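Local coordinates for serine-pyruvate aminotransferase (agxt) (Sulfolobus solfataricus, PDB 3ZRR), which catalyses the pyridoxal-phosphate-dependent transfer of an amino group from serine to pyruvate, and probably also acts as an alanine-glyoxylate aminotransferase, at the interface of chains A and B and the interface of chains A and C. Residues are numbered along the deposited sequence; one frame, centred on the assembly and turned at random. Chains: chain A/B/C, Serine-pyruvate aminotransferase (agxt).

Contact 1: the interface of chains A and B. Residues chain A 61, 64, 188, 195; chain B 240, 243-244.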
# COMPACT_ATOMS: atom_id res chain seq x y z
N GLY A 61 16.25 -0.49 -16.79
CA GLY A 61 15.69 -0.45 -18.13
C GLY A 61 14.71 -1.57 -18.37
O GLY A 61 13.61 -1.58 -17.80
N THR A 64 15.30 -4.43 -23.55
CA THR A 64 16.09 -3.71 -24.57
C THR A 64 17.46 -3.23 -24.04
O THR A 64 18.47 -3.34 -24.74
CB THR A 64 15.31 -2.51 -25.13
OG1 THR A 64 14.07 -2.97 -25.66
CG2 THR A 64 16.10 -1.83 -26.25
N GLN A 188 9.15 -7.44 -16.22
CA GLN A 188 7.70 -7.25 -16.32
C GLN A 188 6.94 -8.29 -17.14
O GLN A 188 5.74 -8.15 -17.31
CB GLN A 188 7.35 -5.84 -16.85
CG GLN A 188 7.47 -5.61 -18.38
CD GLN A 188 8.92 -5.48 -18.87
OE1 GLN A 188 9.86 -5.43 -18.07
NE2 GLN A 188 9.11 -5.43 -20.18
N ALA A 195 7.78 -3.23 -13.99
CA ALA A 195 8.69 -2.83 -15.08
C ALA A 195 9.81 -1.94 -14.57
O ALA A 195 9.63 -1.20 -13.60
CB ALA A 195 7.88 -2.08 -16.19
N TYR B 240 5.20 2.88 -28.45
CA TYR B 240 6.16 1.95 -27.89
C TYR B 240 7.53 2.16 -28.49
O TYR B 240 7.68 2.08 -29.69
CB TYR B 240 5.72 0.51 -28.17
CG TYR B 240 6.75 -0.48 -27.69
CD1 TYR B 240 7.03 -0.61 -26.33
CD2 TYR B 240 7.48 -1.25 -28.60
CE1 TYR B 240 8.01 -1.53 -25.88
CE2 TYR B 240 8.46 -2.15 -28.17
CZ TYR B 240 8.72 -2.29 -26.80
OH TYR B 240 9.69 -3.18 -26.36
N THR B 243 9.97 -0.72 -23.00
CA THR B 243 9.05 -0.62 -21.86
C THR B 243 9.65 0.34 -20.82
O THR B 243 10.78 0.11 -20.38
CB THR B 243 8.76 -2.02 -21.22
OG1 THR B 243 8.16 -2.87 -22.20
CG2 THR B 243 7.78 -1.88 -20.01
N PRO B 244 8.91 1.39 -20.42
CA PRO B 244 9.46 2.28 -19.38
C PRO B 244 9.11 1.78 -17.96
O PRO B 244 8.32 0.86 -17.83
CB PRO B 244 8.74 3.59 -19.68
CG PRO B 244 7.38 3.14 -20.10
CD PRO B 244 7.61 1.89 -20.92
O HOH W 1 12.23 0.67 -17.99
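B:Thr243 meets A:Gln188 and A:Ala195 at the cofactor site, which the two subunits of this class-V aminotransferase share. A:Thr64 and A:Gln188 bind pyridoxal 5'-phosphate from one chain, B:Tyr240 and B:Thr243 from the other. The side chains of A:Gln188 and B:Thr243 reach toward each other, tip to tip. The methyl CG2 of B:Thr243 stands above the amide plane, 4.0 Å from CD of A:Gln188. The same CG2 lies 3.8 Å from CB of A:Ala195, so the methyl is packed by both residues of chain A. CG2 is anti to the backbone N, and OG1 (chi1 -60°) is turned toward the amide end. OG1 of B:Thr243 comes 3.4 Å from NE2 of A:Gln188, above the amide plane and too far for a bond. This probably leaves both polar groups to the cofactor, which both residues bind. An alanine in place of A:Gln188 would probably open a gap beside the B:Thr243 methyl, leave that side chain freer to turn and deprive the cofactor of the amide. CB of A:Ala195 also lies 3.4 Å from the carbonyl O of B:Pro244. Water 1 joins the two backbones, lying 2.7 Å from O of A:Gly61 and 2.8 Å from O of B:Thr243.

Contact 2: the interface of chains A and C. Residues chain A 346-347, 350, 377, 380-381; chain C 354, 357-358, 369, 373.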
# COMPACT_ATOMS: atom_id res chain seq x y z
N PRO A 346 -5.67 -21.33 -14.35
CA PRO A 346 -6.76 -21.91 -15.14
C PRO A 346 -7.94 -20.97 -15.37
O PRO A 346 -8.52 -20.98 -16.44
CB PRO A 346 -7.18 -23.11 -14.28
CG PRO A 346 -5.89 -23.56 -13.66
CD PRO A 346 -5.17 -22.27 -13.33
N ASN A 347 -8.30 -20.15 -14.39
CA ASN A 347 -9.41 -19.21 -14.56
C ASN A 347 -9.13 -18.19 -15.65
O ASN A 347 -10.04 -17.79 -16.35
CB ASN A 347 -9.77 -18.48 -13.26
CG ASN A 347 -10.36 -19.42 -12.20
OD1 ASN A 347 -10.86 -20.52 -12.51
ND2 ASN A 347 -10.31 -18.99 -10.94
N ILE A 350 -10.16 -19.90 -19.00
CA ILE A 350 -11.61 -19.85 -19.16
C ILE A 350 -12.07 -18.45 -19.56
O ILE A 350 -12.84 -18.29 -20.51
CB ILE A 350 -12.35 -20.27 -17.85
CG1 ILE A 350 -12.15 -21.75 -17.57
CG2 ILE A 350 -13.83 -19.98 -17.95
CD1 ILE A 350 -12.97 -22.70 -18.47
N GLU A 377 -12.44 -26.35 -20.60
CA GLU A 377 -12.87 -27.07 -19.39
C GLU A 377 -12.32 -28.46 -19.37
O GLU A 377 -11.84 -28.94 -18.33
CB GLU A 377 -14.39 -27.17 -19.33
CG GLU A 377 -15.10 -25.86 -19.06
CD GLU A 377 -15.71 -25.81 -17.69
OE1 GLU A 377 -14.96 -25.60 -16.73
OE2 GLU A 377 -16.94 -26.00 -17.58
N LEU A 380 -8.54 -28.41 -18.64
CA LEU A 380 -8.29 -28.08 -17.23
C LEU A 380 -8.72 -29.23 -16.30
O LEU A 380 -8.06 -29.47 -15.28
CB LEU A 380 -8.98 -26.79 -16.81
CG LEU A 380 -8.66 -25.48 -17.56
CD1 LEU A 380 -9.56 -24.38 -17.02
CD2 LEU A 380 -7.18 -25.09 -17.48
N PHE A 381 -9.79 -29.94 -16.67
CA PHE A 381 -10.18 -31.12 -15.90
C PHE A 381 -9.12 -32.22 -15.98
O PHE A 381 -8.76 -32.81 -14.96
CB PHE A 381 -11.56 -31.67 -16.31
CG PHE A 381 -11.93 -32.94 -15.59
CD1 PHE A 381 -12.45 -32.90 -14.29
CD2 PHE A 381 -11.74 -34.19 -16.18
CE1 PHE A 381 -12.78 -34.08 -13.61
CE2 PHE A 381 -12.07 -35.38 -15.51
CZ PHE A 381 -12.59 -35.32 -14.22
N SER C 354 -17.57 -22.59 -13.85
CA SER C 354 -16.45 -23.45 -14.27
C SER C 354 -15.84 -24.22 -13.11
O SER C 354 -15.62 -25.43 -13.22
CB SER C 354 -15.36 -22.63 -14.96
OG SER C 354 -14.32 -23.48 -15.43
N GLU C 357 -18.27 -26.91 -12.13
CA GLU C 357 -18.30 -28.05 -13.07
C GLU C 357 -17.13 -28.99 -12.84
O GLU C 357 -17.30 -30.21 -12.76
CB GLU C 357 -18.26 -27.56 -14.51
CG GLU C 357 -19.57 -27.00 -15.03
CD GLU C 357 -19.62 -26.99 -16.55
OE1 GLU C 357 -18.88 -27.79 -17.17
OE2 GLU C 357 -20.39 -26.19 -17.13
N ARG C 358 -15.94 -28.41 -12.74
CA ARG C 358 -14.72 -29.21 -12.64
C ARG C 358 -14.59 -29.94 -11.30
O ARG C 358 -14.12 -31.07 -11.27
CB ARG C 358 -13.50 -28.34 -12.96
CG ARG C 358 -13.27 -28.16 -14.49
CD ARG C 358 -12.64 -26.84 -14.87
NE ARG C 358 -11.63 -26.41 -13.90
CZ ARG C 358 -11.49 -25.16 -13.48
NH1 ARG C 358 -12.29 -24.19 -13.94
NH2 ARG C 358 -10.54 -24.87 -12.61
N PHE C 369 -21.76 -32.07 -17.71
CA PHE C 369 -20.48 -31.38 -17.90
C PHE C 369 -20.48 -30.56 -19.19
O PHE C 369 -21.00 -31.01 -20.21
CB PHE C 369 -19.32 -32.36 -17.87
CG PHE C 369 -17.96 -31.71 -17.70
CD1 PHE C 369 -17.60 -31.14 -16.47
CD2 PHE C 369 -17.04 -31.68 -18.75
CE1 PHE C 369 -16.33 -30.55 -16.30
CE2 PHE C 369 -15.77 -31.09 -18.59
CZ PHE C 369 -15.41 -30.53 -17.36
N VAL C 373 -21.21 -23.81 -18.24
CA VAL C 373 -20.45 -22.64 -18.73
C VAL C 373 -21.10 -22.05 -19.99
O VAL C 373 -21.12 -20.83 -20.15
CB VAL C 373 -18.93 -22.92 -18.95
CG1 VAL C 373 -18.19 -21.63 -19.31
CG2 VAL C 373 -18.30 -23.49 -17.69
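A:Glu377 meets C:Ser354 and C:Arg358 where the C-terminal helices of two class-V aminotransferase chains pack, helix 371-381 of chain A against helix 346-363 of chain C. The hydroxyl OG of C:Ser354 donates to OE1 of A:Glu377 at 2.6 Å. It comes from above the carboxylate plane, 47° out of it. C:Ser354 OG is anti to its backbone N (chi1 -177°), which turns it toward the partner. The guanidinium of C:Arg358 does not reach the carboxylate: NH1 stays 4.1 Å from OE1 of A:Glu377, though the opposite charges may still attract. The methyl CD1 of A:Leu380 sits over the centre of the C:Arg358 guanidinium, 4.0 Å above its plane. The ring of A:Phe381 presents its edge, in plane, to the carbonyl O of C:Arg358, which lies 3.9 Å from its CD1. OE2 of A:Glu377 lies close to OE1 of C:Glu357; two charged carboxylates would clash there, so the pair is doubtful. In the second shell, NH1 of C:Arg358 donates in its own plane to OG of C:Ser354 at 2.6 Å and probably helps to fix that hydroxyl. N of C:Val373 holds OE2 of C:Glu357 at 2.8 Å, while the other carboxylate oxygen of C:Glu357 lies over the rim of the C:Phe369 ring.

Contact 3: the interface of chains A and B. Residues chain A 27-29; chain B 6-8, 10.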
# COMPACT_ATOMS: atom_id res chain seq x y z
N GLY A 27 17.37 3.15 0.37
CA GLY A 27 18.22 3.66 -0.72
C GLY A 27 19.16 2.55 -1.10
O GLY A 27 19.10 1.46 -0.51
N PHE A 28 20.05 2.81 -2.05
CA PHE A 28 20.94 1.75 -2.56
C PHE A 28 21.96 1.20 -1.53
O PHE A 28 22.56 0.14 -1.75
CB PHE A 28 21.63 2.19 -3.86
CG PHE A 28 22.69 3.23 -3.66
CD1 PHE A 28 22.36 4.57 -3.64
CD2 PHE A 28 24.03 2.86 -3.49
CE1 PHE A 28 23.34 5.55 -3.44
CE2 PHE A 28 25.02 3.82 -3.29
CZ PHE A 28 24.68 5.16 -3.26
N THR A 29 22.16 1.92 -0.42
CA THR A 29 23.06 1.45 0.65
C THR A 29 22.35 0.77 1.82
O THR A 29 23.02 0.18 2.66
CB THR A 29 23.97 2.57 1.21
OG1 THR A 29 23.17 3.55 1.89
CG2 THR A 29 24.77 3.22 0.09
N LEU B 6 29.42 0.88 3.36
CA LEU B 6 29.09 2.17 2.77
C LEU B 6 27.66 2.56 3.19
O LEU B 6 26.74 1.72 3.13
CB LEU B 6 29.19 2.07 1.24
CG LEU B 6 29.02 3.28 0.31
CD1 LEU B 6 30.30 4.10 0.21
CD2 LEU B 6 28.56 2.82 -1.07
N HIS B 7 27.47 3.80 3.65
CA HIS B 7 26.15 4.30 4.04
C HIS B 7 25.85 5.70 3.49
O HIS B 7 26.38 6.69 4.01
CB HIS B 7 26.00 4.31 5.58
CG HIS B 7 26.52 3.08 6.26
ND1 HIS B 7 25.74 1.98 6.52
CD2 HIS B 7 27.75 2.80 6.76
CE1 HIS B 7 26.46 1.07 7.13
NE2 HIS B 7 27.68 1.53 7.29
N VAL B 8 25.02 5.78 2.46
CA VAL B 8 24.55 7.03 1.87
C VAL B 8 23.09 7.21 2.29
O VAL B 8 22.27 6.30 2.12
CB VAL B 8 24.70 7.05 0.31
CG1 VAL B 8 23.93 8.22 -0.32
CG2 VAL B 8 26.18 7.09 -0.11
N PRO B 10 19.26 8.04 2.29
CA PRO B 10 18.21 8.04 1.26
C PRO B 10 17.22 9.20 1.42
O PRO B 10 16.78 9.49 2.54
CB PRO B 10 17.50 6.70 1.48
CG PRO B 10 17.70 6.39 2.93
CD PRO B 10 18.93 7.13 3.41
O HOH W 2 20.87 4.45 0.73
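The hydroxyl OG1 of A:Thr29 is gripped from chain B and by a water. N of B:Val8 donates to it at 3.0 Å, with 148° at the hydrogen. Water 2 lies 2.7 Å from the same OG1. A further bond from OG1 to O of B:Val8 is weak, and the water makes the firmer link, 2.7 Å from that carbonyl. Water 2 also meets N of A:Thr29 at 3.1 Å. OG1 sits between the backbone N and the carbonyl carbon of its own residue (chi1 66°), a turn that brings it within reach of both the B:Val8 backbone and the water. The methyl CG2 of A:Thr29 is anti to the carbonyl carbon and turns to apolar neighbours. It lies 3.8 Å from CB of B:Val8 and also touches CD2 of B:Leu6. Within chain A it covers one face of the A:Phe28 ring near the rim. That ring reaches B:Val8 with its tip, CZ of A:Phe28 standing 4.0 Å from CG2 of B:Val8. A valine in place of A:Thr29 would probably leave N of B:Val8 without its mate and water 2 less firmly held. Here the N-terminal segment of one subunit is laid against a loop of the other, which probably helps to clasp the dimer in which the cofactor sites are shared.

Contact 4: the interface of chains A and B. Residues chain A 64, 68, 91, 94-95; chain B 219-220, 240-242.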
# COMPACT_ATOMS: atom_id res chain seq x y z
N THR A 64 15.30 -4.43 -23.55
CA THR A 64 16.09 -3.71 -24.57
C THR A 64 17.46 -3.23 -24.04
O THR A 64 18.47 -3.34 -24.74
CB THR A 64 15.31 -2.51 -25.13
OG1 THR A 64 14.07 -2.97 -25.66
CG2 THR A 64 16.10 -1.83 -26.25
N GLU A 68 21.08 -4.49 -25.39
CA GLU A 68 22.17 -3.60 -25.79
C GLU A 68 23.45 -3.83 -24.94
O GLU A 68 24.57 -3.74 -25.45
CB GLU A 68 21.74 -2.15 -25.78
CG GLU A 68 22.82 -1.14 -26.25
CD GLU A 68 22.21 0.21 -26.62
OE1 GLU A 68 20.97 0.39 -26.44
OE2 GLU A 68 22.96 1.09 -27.07
N ARG A 91 15.04 -6.50 -33.50
CA ARG A 91 15.58 -5.49 -32.60
C ARG A 91 17.08 -5.71 -32.33
O ARG A 91 17.81 -4.74 -32.12
CB ARG A 91 14.76 -5.42 -31.29
CG ARG A 91 15.36 -4.49 -30.26
CD ARG A 91 14.34 -3.97 -29.31
NE ARG A 91 13.37 -3.13 -30.00
CZ ARG A 91 12.53 -2.33 -29.37
NH1 ARG A 91 12.56 -2.25 -28.03
NH2 ARG A 91 11.67 -1.61 -30.07
N GLN A 94 18.64 -3.79 -35.11
CA GLN A 94 18.47 -2.35 -34.92
C GLN A 94 19.46 -1.83 -33.86
O GLN A 94 20.07 -0.76 -34.03
CB GLN A 94 17.01 -2.04 -34.50
CG GLN A 94 15.97 -2.37 -35.55
CD GLN A 94 16.18 -1.54 -36.82
OE1 GLN A 94 16.50 -2.07 -37.89
NE2 GLN A 94 16.04 -0.23 -36.69
N ILE A 95 19.64 -2.59 -32.78
CA ILE A 95 20.60 -2.23 -31.75
C ILE A 95 22.03 -2.24 -32.35
O ILE A 95 22.79 -1.26 -32.22
CB ILE A 95 20.54 -3.18 -30.53
CG1 ILE A 95 19.20 -3.00 -29.78
CG2 ILE A 95 21.76 -2.96 -29.59
CD1 ILE A 95 18.91 -4.13 -28.79
N TYR B 219 21.65 2.88 -28.78
CA TYR B 219 20.25 2.65 -29.14
C TYR B 219 19.28 3.12 -28.03
O TYR B 219 18.45 4.03 -28.24
CB TYR B 219 20.06 1.17 -29.50
CG TYR B 219 18.70 0.80 -30.05
CD1 TYR B 219 18.36 1.09 -31.36
CD2 TYR B 219 17.77 0.14 -29.24
CE1 TYR B 219 17.11 0.75 -31.85
CE2 TYR B 219 16.54 -0.22 -29.73
CZ TYR B 219 16.21 0.09 -31.03
OH TYR B 219 14.99 -0.28 -31.52
N TYR B 220 19.43 2.52 -26.84
CA TYR B 220 18.54 2.80 -25.69
C TYR B 220 18.57 4.25 -25.22
O TYR B 220 17.53 4.80 -24.80
CB TYR B 220 18.96 1.91 -24.52
CG TYR B 220 17.82 1.62 -23.53
CD1 TYR B 220 16.69 0.88 -23.92
CD2 TYR B 220 17.90 2.05 -22.22
CE1 TYR B 220 15.67 0.60 -23.01
CE2 TYR B 220 16.89 1.75 -21.29
CZ TYR B 220 15.79 1.01 -21.70
OH TYR B 220 14.79 0.71 -20.79
N TYR B 240 5.20 2.88 -28.45
CA TYR B 240 6.16 1.95 -27.89
C TYR B 240 7.53 2.16 -28.49
O TYR B 240 7.68 2.08 -29.69
CB TYR B 240 5.72 0.51 -28.17
CG TYR B 240 6.75 -0.48 -27.69
CD1 TYR B 240 7.03 -0.61 -26.33
CD2 TYR B 240 7.48 -1.25 -28.60
CE1 TYR B 240 8.01 -1.53 -25.88
CE2 TYR B 240 8.46 -2.15 -28.17
CZ TYR B 240 8.72 -2.29 -26.80
OH TYR B 240 9.69 -3.18 -26.36
N PHE B 241 8.53 2.43 -27.66
CA PHE B 241 9.90 2.22 -28.08
C PHE B 241 10.50 1.05 -27.28
O PHE B 241 10.89 0.04 -27.87
CB PHE B 241 10.76 3.47 -27.92
CG PHE B 241 12.25 3.16 -27.93
CD1 PHE B 241 12.83 2.52 -29.03
CD2 PHE B 241 13.05 3.47 -26.83
CE1 PHE B 241 14.20 2.20 -29.03
CE2 PHE B 241 14.43 3.15 -26.83
CZ PHE B 241 15.01 2.52 -27.94
N ALA B 242 10.58 1.23 -25.96
CA ALA B 242 11.03 0.16 -25.03
C ALA B 242 10.20 0.35 -23.76
O ALA B 242 9.71 1.47 -23.49
CB ALA B 242 12.51 0.26 -24.71
O HOH W 3 14.49 0.69 -34.12
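Helices 63-68 and 87-96 of chain A, the first starting at the cofactor-binding residues, face loops of chain B, with A:Arg91 and A:Glu68 reaching across. The guanidinium of A:Arg91 grips O of B:Phe241 end-on with two nitrogens, NH1 at 2.8 Å and NH2 at 2.9 Å. Both meet the oxygen in the carbonyl plane. NH1 also donates to OG1 of A:Thr64 at 2.9 Å, so one arginine ties the partner loop to a residue that binds the cofactor and probably helps to fix the threonine's rotation. The ring of B:Tyr240 lies almost parallel to the guanidinium, planes 2° apart, and brings its OH near NH1. A:Glu68 is extended, with CG anti to the backbone N (chi1 -178°), and its carboxylate takes two successive backbone N-H groups. OE1 uses its syn lone pair for N of B:Tyr220 at 2.7 Å. OE2 accepts from N of B:Tyr219 at 2.8 Å, nearly straight at 176° but tilted out of the plane. The B:Tyr219 ring packs against both helices. CG1 of A:Ile95 lies over its face, and CG2 of A:Thr64 meets its edge in plane. CG2 also touches CD1 of B:Tyr220. At the tip, water 3 lies 2.8 Å from OH of B:Tyr219 and 3.1 Å from NE2 of A:Gln94.

Contacts 1, 3 and 4 belong to the A-B dimer interface, and contact 2 to the A-C one. All distances here run between the centres of the C-alpha atoms. Contacts 1 and 4 are about 10 Å apart and share A:Thr64 and B:Tyr240, which suggests that the cofactor site and the dimer contact are built partly from the same residues. Contact 3 lies about 25 Å from contact 1 and 31 Å from contact 4, at the N-terminal segment. Contact 2 is remote, about 34 Å from contact 1 and 50 Å from contact 3. It involves C-terminal helices and may join dimers in the deposited four-chain assembly.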